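Local coordinates for rhusiopathiae surface protein B (Erysipelothrix rhusiopathiae, PDB 3V10), which probably binds collagen at the bacterial surface through the region in this chain, which is built of two immunoglobulin-like (DEv-IgG) domains, at residues Ile9-Val15 against Glu29-Ser35; Thr112-Lys118 against Asn307-Thr313. All blocks are in the same frame, centred on the assembly; numbering follows the deposited sequence.

Contact 1 of 2, residues Ile9-Val15 against Glu29-Ser35; sequences IFTQFDV and EFNLAFS
Ala33 sits against both Thr11 and Gln12, and this two-against-one pairing is a classic beta bulge in the antiparallel pair. On the Ala33 side of the sheet, Gln12 CB comes within 3.4 Å of Ala33 CB. Thr11 OG1 reaches the same methyl at 3.5 Å, and the extended Gln12 chain carries its amide past it as well. The backbone shows the cost of the extra residue: the N-H groups of Thr11 and Gln12 both turn to Ala33 O, and both bonds are weak. In return Ala33 N gives a bond of 3.1 Å to Gln12 O, approaching from above the carbonyl plane. Regular pairing resumes beyond the bulge, where Asp14 and Asn31 exchange two backbone bonds, Asn31 N lying 2.8 Å from Asp14 O.

The other side of the sheet is apolar. Val15 CG1, set anti to its backbone N (chi1 -176°), lies over one face of the Phe30 ring, while Val15 CG2 approaches Phe30 CE1 at 3.5 Å. Phe13 runs beside Phe30 in the same direction, and the two rings meet edge to edge, Phe13 CE1 being 4.0 Å from Phe30 CD1. Farther along, Leu32 CD1 packs obliquely against Phe10 CD2 at 3.8 Å, and Ile9 CG1, from the same segment as Phe10, sits above one face of that ring, offset toward its rim.

In the next shell, Phe51 meets the rings of both Phe10 and Phe34 edge-to-face, and Phe99 does the same to Phe34. Asp14 OD2 is held by Asn16 ND2. The chemistry thus divides the strand pair into an apolar, largely aromatic side, mostly buried in the first immunoglobulin-like domain, and a more polar side carrying Gln12, Asp14 and Asn31, with the bulge absorbed by weak bonds converging on one carbonyl.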
ATOM      1  N   ILE A   9      16.676  23.238  -8.908  1.00 14.25           N
ATOM      2  CA  ILE A   9      16.513  23.464  -7.470  1.00 13.26           C
ATOM      3  C   ILE A   9      16.404  22.170  -6.676  1.00 13.56           C
ATOM      4  O   ILE A   9      16.287  22.197  -5.447  1.00 15.04           O
ATOM      5  CB  ILE A   9      15.248  24.318  -7.157  1.00 13.04           C
ATOM      6  CG1 ILE A   9      14.000  23.654  -7.742  1.00 12.38           C
ATOM      7  CG2 ILE A   9      15.412  25.718  -7.719  1.00 14.22           C
ATOM      8  CD1 ILE A   9      12.707  24.174  -7.160  1.00 11.21           C
ATOM      9  N   PHE A  10      16.464  21.040  -7.372  1.00 13.78           N
ATOM     10  CA  PHE A  10      16.344  19.739  -6.731  1.00 14.79           C
ATOM     11  C   PHE A  10      17.693  19.140  -6.361  1.00 16.78           C
ATOM     12  O   PHE A  10      18.482  18.742  -7.224  1.00 17.27           O
ATOM     13  CB  PHE A  10      15.535  18.824  -7.645  1.00 14.29           C
ATOM     14  CG  PHE A  10      14.235  19.444  -8.075  1.00 13.81           C
ATOM     15  CD1 PHE A  10      14.136  20.125  -9.284  1.00 14.71           C
ATOM     16  CD2 PHE A  10      13.133  19.435  -7.223  1.00 13.71           C
ATOM     17  CE1 PHE A  10      12.961  20.792  -9.635  1.00 12.82           C
ATOM     18  CE2 PHE A  10      11.959  20.098  -7.564  1.00 11.47           C
ATOM     19  CZ  PHE A  10      11.871  20.777  -8.770  1.00 12.60           C
ATOM     20  N   THR A  11      17.926  19.077  -5.051  1.00 19.63           N
ATOM     21  CA  THR A  11      19.175  18.590  -4.471  1.00 20.67           C
ATOM     22  C   THR A  11      19.267  17.095  -4.174  1.00 20.83           C
ATOM     23  O   THR A  11      20.357  16.589  -3.895  1.00 21.37           O
ATOM     24  CB  THR A  11      19.474  19.337  -3.159  1.00 21.19           C
ATOM     25  OG1 THR A  11      18.442  19.051  -2.209  1.00 23.01           O
ATOM     26  CG2 THR A  11      19.524  20.841  -3.400  1.00 23.14           C
ATOM     27  N   GLN A  12      18.144  16.386  -4.217  1.00 20.45           N
ATOM     28  CA  GLN A  12      18.157  14.956  -3.938  1.00 19.08           C
ATOM     29  C   GLN A  12      17.015  14.244  -4.644  1.00 17.74           C
ATOM     30  O   GLN A  12      15.930  14.803  -4.803  1.00 16.26           O
ATOM     31  CB  GLN A  12      18.055  14.702  -2.425  1.00 19.96           C
ATOM     32  CG  GLN A  12      19.275  15.158  -1.628  1.00 21.76           C
ATOM     33  CD  GLN A  12      19.118  14.961  -0.132  1.00 22.62           C
ATOM     34  OE1 GLN A  12      18.064  14.533   0.345  1.00 27.67           O
ATOM     35  NE2 GLN A  12      20.169  15.276   0.620  1.00 25.60           N
ATOM     36  N   PHE A  13      17.264  13.009  -5.066  1.00 16.85           N
ATOM     37  CA  PHE A  13      16.243  12.222  -5.747  1.00 17.07           C
ATOM     38  C   PHE A  13      16.559  10.737  -5.662  1.00 18.03           C
ATOM     39  O   PHE A  13      17.649  10.305  -6.040  1.00 18.53           O
ATOM     40  CB  PHE A  13      16.135  12.648  -7.213  1.00 16.45           C
ATOM     41  CG  PHE A  13      15.183  11.811  -8.016  1.00 17.48           C
ATOM     42  CD1 PHE A  13      13.903  11.545  -7.540  1.00 17.51           C
ATOM     43  CD2 PHE A  13      15.569  11.273  -9.240  1.00 17.27           C
ATOM     44  CE1 PHE A  13      13.020  10.752  -8.271  1.00 16.87           C
ATOM     45  CE2 PHE A  13      14.689  10.476  -9.981  1.00 16.91           C
ATOM     46  CZ  PHE A  13      13.415  10.218  -9.490  1.00 17.99           C
ATOM     47  N   ASP A  14      15.603   9.954  -5.171  1.00 17.34           N
ATOM     48  CA  ASP A  14      15.813   8.520  -5.041  1.00 18.79           C
ATOM     49  C   ASP A  14      14.510   7.728  -5.106  1.00 18.12           C
ATOM     50  O   ASP A  14      13.461   8.201  -4.672  1.00 19.03           O
ATOM     51  CB  ASP A  14      16.541   8.228  -3.729  1.00 21.26           C
ATOM     52  CG  ASP A  14      17.116   6.831  -3.682  1.00 23.17           C
ATOM     53  OD1 ASP A  14      17.687   6.389  -4.702  1.00 26.24           O
ATOM     54  OD2 ASP A  14      17.008   6.182  -2.624  1.00 26.34           O
ATOM     55  N   VAL A  15      14.586   6.522  -5.659  1.00 17.78           N
ATOM     56  CA  VAL A  15      13.420   5.656  -5.790  1.00 17.21           C
ATOM     57  C   VAL A  15      13.598   4.344  -5.033  1.00 18.65           C
ATOM     58  O   VAL A  15      14.641   3.695  -5.122  1.00 20.18           O
ATOM     59  CB  VAL A  15      13.137   5.310  -7.269  1.00 17.67           C
ATOM     60  CG1 VAL A  15      11.861   4.482  -7.370  1.00 16.59           C
ATOM     61  CG2 VAL A  15      13.025   6.582  -8.091  1.00 18.66           C
ATOM     62  N   GLU A  29       8.184   4.075  -3.651  1.00 16.12           N
ATOM     63  CA  GLU A  29       8.505   5.360  -3.042  1.00 17.19           C
ATOM     64  C   GLU A  29       9.463   6.263  -3.795  1.00 16.56           C
ATOM     65  O   GLU A  29      10.468   5.816  -4.353  1.00 17.13           O
ATOM     66  CB  GLU A  29       9.075   5.141  -1.642  1.00 17.51           C
ATOM     67  CG  GLU A  29       8.195   4.350  -0.713  1.00 23.95           C
ATOM     68  CD  GLU A  29       8.969   3.840   0.482  1.00 26.16           C
ATOM     69  OE1 GLU A  29       9.683   4.650   1.114  1.00 28.34           O
ATOM     70  OE2 GLU A  29       8.868   2.633   0.785  1.00 27.37           O
ATOM     71  N   PHE A  30       9.143   7.551  -3.779  1.00 13.82           N
ATOM     72  CA  PHE A  30       9.965   8.557  -4.423  1.00 13.91           C
ATOM     73  C   PHE A  30      10.344   9.579  -3.365  1.00 15.25           C
ATOM     74  O   PHE A  30       9.486  10.085  -2.645  1.00 14.85           O
ATOM     75  CB  PHE A  30       9.192   9.240  -5.552  1.00 12.94           C
ATOM     76  CG  PHE A  30       8.964   8.360  -6.740  1.00 14.35           C
ATOM     77  CD1 PHE A  30       9.916   8.275  -7.749  1.00 15.21           C
ATOM     78  CD2 PHE A  30       7.814   7.586  -6.836  1.00 14.83           C
ATOM     79  CE1 PHE A  30       9.729   7.432  -8.838  1.00 15.85           C
ATOM     80  CE2 PHE A  30       7.615   6.734  -7.922  1.00 15.18           C
ATOM     81  CZ  PHE A  30       8.575   6.658  -8.926  1.00 16.75           C
ATOM     82  N   ASN A  31      11.637   9.853  -3.251  1.00 15.27           N
ATOM     83  CA  ASN A  31      12.121  10.834  -2.293  1.00 16.26           C
ATOM     84  C   ASN A  31      12.718  11.990  -3.079  1.00 16.17           C
ATOM     85  O   ASN A  31      13.529  11.785  -3.982  1.00 18.85           O
ATOM     86  CB  ASN A  31      13.186  10.223  -1.386  1.00 19.55           C
ATOM     87  CG  ASN A  31      13.856  11.258  -0.514  1.00 22.59           C
ATOM     88  OD1 ASN A  31      13.269  11.752   0.450  1.00 25.90           O
ATOM     89  ND2 ASN A  31      15.089  11.608  -0.859  1.00 25.63           N
ATOM     90  N   LEU A  32      12.318  13.205  -2.729  1.00 15.32           N
ATOM     91  CA  LEU A  32      12.792  14.391  -3.421  1.00 14.03           C
ATOM     92  C   LEU A  32      13.109  15.519  -2.445  1.00 14.93           C
ATOM     93  O   LEU A  32      12.381  15.751  -1.481  1.00 14.58           O
ATOM     94  CB  LEU A  32      11.721  14.845  -4.424  1.00 13.32           C
ATOM     95  CG  LEU A  32      11.981  16.052  -5.320  1.00 13.73           C
ATOM     96  CD1 LEU A  32      13.046  15.709  -6.357  1.00 13.89           C
ATOM     97  CD2 LEU A  32      10.678  16.454  -6.005  1.00 13.77           C
ATOM     98  N   ALA A  33      14.209  16.218  -2.697  1.00 14.14           N
ATOM     99  CA  ALA A  33      14.613  17.331  -1.857  1.00 13.38           C
ATOM    100  C   ALA A  33      14.859  18.536  -2.750  1.00 13.09           C
ATOM    101  O   ALA A  33      15.311  18.389  -3.883  1.00 13.73           O
ATOM    102  CB  ALA A  33      15.885  16.977  -1.088  1.00 13.59           C
ATOM    103  N   PHE A  34      14.548  19.722  -2.246  1.00 13.47           N
ATOM    104  CA  PHE A  34      14.772  20.942  -3.008  1.00 15.56           C
ATOM    105  C   PHE A  34      15.133  22.106  -2.096  1.00 15.10           C
ATOM    106  O   PHE A  34      15.039  22.009  -0.869  1.00 12.68           O
ATOM    107  CB  PHE A  34      13.537  21.274  -3.864  1.00 14.67           C
ATOM    108  CG  PHE A  34      12.296  21.561  -3.071  1.00 15.17           C
ATOM    109  CD1 PHE A  34      11.988  22.860  -2.685  1.00 16.02           C
ATOM    110  CD2 PHE A  34      11.433  20.529  -2.709  1.00 16.34           C
ATOM    111  CE1 PHE A  34      10.838  23.129  -1.952  1.00 18.08           C
ATOM    112  CE2 PHE A  34      10.282  20.787  -1.975  1.00 15.78           C
ATOM    113  CZ  PHE A  34       9.984  22.092  -1.597  1.00 17.06           C
ATOM    114  N   SER A  35      15.582  23.202  -2.695  1.00 14.95           N
ATOM    115  CA  SER A  35      15.943  24.377  -1.921  1.00 17.56           C
ATOM    116  C   SER A  35      15.878  25.598  -2.819  1.00 18.41           C
ATOM    117  O   SER A  35      15.591  25.484  -4.012  1.00 18.87           O
ATOM    118  CB  SER A  35      17.353  24.229  -1.346  1.00 18.73           C
ATOM    119  OG  SER A  35      18.310  24.135  -2.386  1.00 21.76           O
TER

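Contact 2 of 2, residues Thr112-Lys118 against Asn307-Thr313; sequences TGTINLK and NMFDDAT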
ATOM      1  N   THR A 112      14.103  25.304   2.186  1.00 17.44           N
ATOM      2  CA  THR A 112      14.506  23.959   1.797  1.00 18.63           C
ATOM      3  C   THR A 112      13.294  23.082   2.072  1.00 19.80           C
ATOM      4  O   THR A 112      12.381  23.488   2.791  1.00 19.52           O
ATOM      5  CB  THR A 112      15.675  23.428   2.644  1.00 18.77           C
ATOM      6  OG1 THR A 112      15.290  23.399   4.025  1.00 22.19           O
ATOM      7  CG2 THR A 112      16.910  24.312   2.476  1.00 18.63           C
ATOM      8  N   GLY A 113      13.275  21.889   1.497  1.00 19.41           N
ATOM      9  CA  GLY A 113      12.154  20.996   1.733  1.00 20.11           C
ATOM     10  C   GLY A 113      12.371  19.610   1.167  1.00 19.25           C
ATOM     11  O   GLY A 113      13.268  19.382   0.355  1.00 17.97           O
ATOM     12  N   THR A 114      11.528  18.686   1.611  1.00 19.55           N
ATOM     13  CA  THR A 114      11.609  17.301   1.198  1.00 18.97           C
ATOM     14  C   THR A 114      10.208  16.769   0.924  1.00 18.14           C
ATOM     15  O   THR A 114       9.239  17.174   1.564  1.00 17.51           O
ATOM     16  CB  THR A 114      12.253  16.447   2.310  1.00 22.20           C
ATOM     17  OG1 THR A 114      13.378  17.148   2.865  1.00 24.82           O
ATOM     18  CG2 THR A 114      12.735  15.117   1.751  1.00 22.75           C
ATOM     19  N   ILE A 115      10.106  15.871  -0.043  1.00 16.01           N
ATOM     20  CA  ILE A 115       8.828  15.268  -0.381  1.00 14.59           C
ATOM     21  C   ILE A 115       9.037  13.774  -0.500  1.00 15.19           C
ATOM     22  O   ILE A 115       9.935  13.324  -1.210  1.00 16.80           O
ATOM     23  CB  ILE A 115       8.284  15.779  -1.729  1.00 14.64           C
ATOM     24  CG1 ILE A 115       7.987  17.277  -1.643  1.00 15.16           C
ATOM     25  CG2 ILE A 115       7.030  14.988  -2.111  1.00 13.92           C
ATOM     26  CD1 ILE A 115       7.497  17.874  -2.947  1.00 17.30           C
ATOM     27  N   ASN A 116       8.226  13.006   0.216  1.00 15.10           N
ATOM     28  CA  ASN A 116       8.307  11.556   0.163  1.00 16.09           C
ATOM     29  C   ASN A 116       6.980  11.101  -0.424  1.00 17.14           C
ATOM     30  O   ASN A 116       5.975  10.993   0.278  1.00 17.61           O
ATOM     31  CB  ASN A 116       8.533  10.992   1.563  1.00 20.50           C
ATOM     32  CG  ASN A 116       9.902  11.350   2.109  1.00 23.39           C
ATOM     33  OD1 ASN A 116      10.897  10.691   1.800  1.00 28.35           O
ATOM     34  ND2 ASN A 116       9.966  12.412   2.906  1.00 26.54           N
ATOM     35  N   LEU A 117       6.991  10.865  -1.730  1.00 14.02           N
ATOM     36  CA  LEU A 117       5.799  10.472  -2.472  1.00 13.76           C
ATOM     37  C   LEU A 117       5.607   8.966  -2.556  1.00 12.76           C
ATOM     38  O   LEU A 117       6.546   8.225  -2.818  1.00 12.16           O
ATOM     39  CB  LEU A 117       5.876  11.059  -3.888  1.00 13.78           C
ATOM     40  CG  LEU A 117       4.811  10.687  -4.921  1.00 16.07           C
ATOM     41  CD1 LEU A 117       3.457  11.248  -4.518  1.00 15.16           C
ATOM     42  CD2 LEU A 117       5.225  11.254  -6.276  1.00 16.10           C
ATOM     43  N   LYS A 118       4.375   8.524  -2.329  1.00 10.17           N
ATOM     44  CA  LYS A 118       4.046   7.108  -2.395  1.00  8.16           C
ATOM     45  C   LYS A 118       3.226   6.874  -3.650  1.00  9.46           C
ATOM     46  O   LYS A 118       2.338   7.667  -3.966  1.00 10.80           O
ATOM     47  CB  LYS A 118       3.241   6.699  -1.157  1.00  9.77           C
ATOM     48  CG  LYS A 118       3.953   7.004   0.150  1.00 11.90           C
ATOM     49  CD  LYS A 118       5.338   6.374   0.162  1.00 13.47           C
ATOM     50  CE  LYS A 118       6.114   6.726   1.418  1.00 15.32           C
ATOM     51  NZ  LYS A 118       5.511   6.106   2.630  1.00 17.44           N
ATOM     52  N   ASN A 307       4.466   1.435   4.943  1.00 12.19           N
ATOM     53  CA  ASN A 307       3.798   2.719   5.149  1.00 12.36           C
ATOM     54  C   ASN A 307       3.438   3.346   3.810  1.00 11.81           C
ATOM     55  O   ASN A 307       4.304   3.577   2.964  1.00 14.02           O
ATOM     56  CB  ASN A 307       4.704   3.662   5.952  1.00 12.28           C
ATOM     57  CG  ASN A 307       4.021   4.966   6.307  1.00 14.55           C
ATOM     58  OD1 ASN A 307       3.684   5.758   5.432  1.00 15.03           O
ATOM     59  ND2 ASN A 307       3.812   5.197   7.601  1.00 15.55           N
ATOM     60  N   MET A 308       2.154   3.636   3.632  1.00 12.06           N
ATOM     61  CA  MET A 308       1.672   4.194   2.378  1.00 13.31           C
ATOM     62  C   MET A 308       1.309   5.679   2.404  1.00 10.90           C
ATOM     63  O   MET A 308       0.679   6.183   1.468  1.00 12.40           O
ATOM     64  CB  MET A 308       0.478   3.363   1.884  1.00 14.46           C
ATOM     65  CG  MET A 308      -0.730   3.253   2.834  1.00 13.96           C
ATOM     66  SD  MET A 308      -0.601   2.185   4.332  1.00  8.64           S
ATOM     67  CE  MET A 308      -1.319   3.299   5.478  1.00 12.08           C
ATOM     68  N   PHE A 309       1.724   6.383   3.453  1.00  9.97           N
ATOM     69  CA  PHE A 309       1.421   7.810   3.584  1.00 10.00           C
ATOM     70  C   PHE A 309       2.436   8.731   2.915  1.00  9.81           C
ATOM     71  O   PHE A 309       3.644   8.511   2.996  1.00  8.91           O
ATOM     72  CB  PHE A 309       1.321   8.198   5.066  1.00 12.02           C
ATOM     73  CG  PHE A 309       0.090   7.672   5.757  1.00 10.65           C
ATOM     74  CD1 PHE A 309      -1.160   8.234   5.506  1.00 11.93           C
ATOM     75  CD2 PHE A 309       0.183   6.637   6.679  1.00 14.17           C
ATOM     76  CE1 PHE A 309      -2.304   7.772   6.170  1.00 14.06           C
ATOM     77  CE2 PHE A 309      -0.952   6.166   7.349  1.00 14.73           C
ATOM     78  CZ  PHE A 309      -2.197   6.736   7.094  1.00 14.88           C
ATOM     79  N   ASP A 310       1.935   9.769   2.257  1.00 10.23           N
ATOM     80  CA  ASP A 310       2.804  10.753   1.628  1.00 10.58           C
ATOM     81  C   ASP A 310       3.176  11.716   2.739  1.00 11.86           C
ATOM     82  O   ASP A 310       2.417  11.895   3.688  1.00 13.46           O
ATOM     83  CB  ASP A 310       2.055  11.516   0.532  1.00 10.29           C
ATOM     84  CG  ASP A 310       1.588  10.615  -0.585  1.00 11.23           C
ATOM     85  OD1 ASP A 310       2.455  10.122  -1.330  1.00 13.68           O
ATOM     86  OD2 ASP A 310       0.362  10.389  -0.712  1.00 13.19           O
ATOM     87  N   ASP A 311       4.350  12.319   2.645  1.00 12.91           N
ATOM     88  CA  ASP A 311       4.750  13.283   3.657  1.00 15.52           C
ATOM     89  C   ASP A 311       5.649  14.316   3.010  1.00 14.54           C
ATOM     90  O   ASP A 311       6.243  14.067   1.961  1.00 14.59           O
ATOM     91  CB  ASP A 311       5.448  12.590   4.837  1.00 19.04           C
ATOM     92  CG  ASP A 311       6.764  11.955   4.457  1.00 21.38           C
ATOM     93  OD1 ASP A 311       7.706  12.696   4.106  1.00 23.57           O
ATOM     94  OD2 ASP A 311       6.860  10.712   4.516  1.00 23.68           O
ATOM     95  N   ALA A 312       5.720  15.489   3.621  1.00 16.30           N
ATOM     96  CA  ALA A 312       6.543  16.569   3.094  1.00 16.96           C
ATOM     97  C   ALA A 312       6.783  17.586   4.192  1.00 19.01           C
ATOM     98  O   ALA A 312       5.968  17.729   5.103  1.00 20.59           O
ATOM     99  CB  ALA A 312       5.844  17.231   1.908  1.00 16.90           C
ATOM    100  N   THR A 313       7.906  18.289   4.101  1.00 19.81           N
ATOM    101  CA  THR A 313       8.260  19.293   5.092  1.00 22.41           C
ATOM    102  C   THR A 313       9.104  20.378   4.446  1.00 22.93           C
ATOM    103  O   THR A 313       9.770  20.134   3.441  1.00 22.19           O
ATOM    104  CB  THR A 313       9.063  18.672   6.244  1.00 23.96           C
ATOM    105  OG1 THR A 313       9.625  19.711   7.053  1.00 27.54           O
ATOM    106  CG2 THR A 313      10.171  17.795   5.703  1.00 26.09           C
TER
HETATM  107  O   HOH W   1       0.216   9.144  -3.071  1.00 15.51           O
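Asn116 and Asp311 pair across an antiparallel strand addition: residues 311-313, which follow the second domain in the chain, join strand 112-123 of the first. This fits the latch of the Collagen Hug model, in which the tail of the second domain complements a sheet of the first.

Backbone bonds set the register. Asn116 N meets Asp311 O at 2.8 Å and Asp311 N returns to Asn116 O, while Thr114 and Thr313 exchange a second pair of bonds. On the side away from Asn116, Ala312 CB rests lightly near Ile115 CG1.

One side-chain bond, from amide to carboxylate, adds to this. Asn116 ND2 donates to Asp311 OD1 at 2.6 Å, on the syn lone pair; the bond is bent (138° at the hydrogen), the oxygen lying out of the amide plane, and the two planes are turned 48° apart. Asp311 CG lies between its own backbone N and carbonyl carbon (chi1 65°), which swings the carboxylate back over Asn116 CB.

Lys118 is buried and works through both its nitrogens. The chain bends at chi2 and chi4, bringing NZ to two carbonyls of the incoming segment: Asn307 O at 2.8 Å, reached from above the carbonyl plane, and Phe309 O at 3.1 Å. That segment is shaped by an Asx turn, Asn307 OD1 accepting from Phe309 N at 2.9 Å, while Asn307 ND2 is bound by the carbonyls of Lys272 and Leu274. Asp311 OD2, 5.2 Å from Lys118 NZ without touching it, would probably favour the positive charge.

The carboxylate of Asp310 takes over where the strand pairing stops. OD1 is met by Lys118 N at 2.7 Å, nearly head-on to the C-O bond, and one water donates both to Asp310 OD2 and to Lys118 O, the latter at 2.7 Å.

Contacts 1 and 2 lie about 10 Å apart, centre to centre, in one mixed sheet of the first domain. Strands 28-35 and 112-123 are neighbours and join them: Leu32 O and Ile115 N are 2.7 Å apart, Phe30 O and Leu117 N 2.8 Å, both probably hydrogen bonds. Across this part of the sheet the strands run 10-16, 28-35, 112-123, 311-315, each antiparallel to the next. Along the chain contact 1 comes entirely before contact 2. It is local to the first domain, whereas contact 2 closes over the 188 residues that include the second domain, so the last strand ties the chain after the second domain back to the first, consistent with a closed latch.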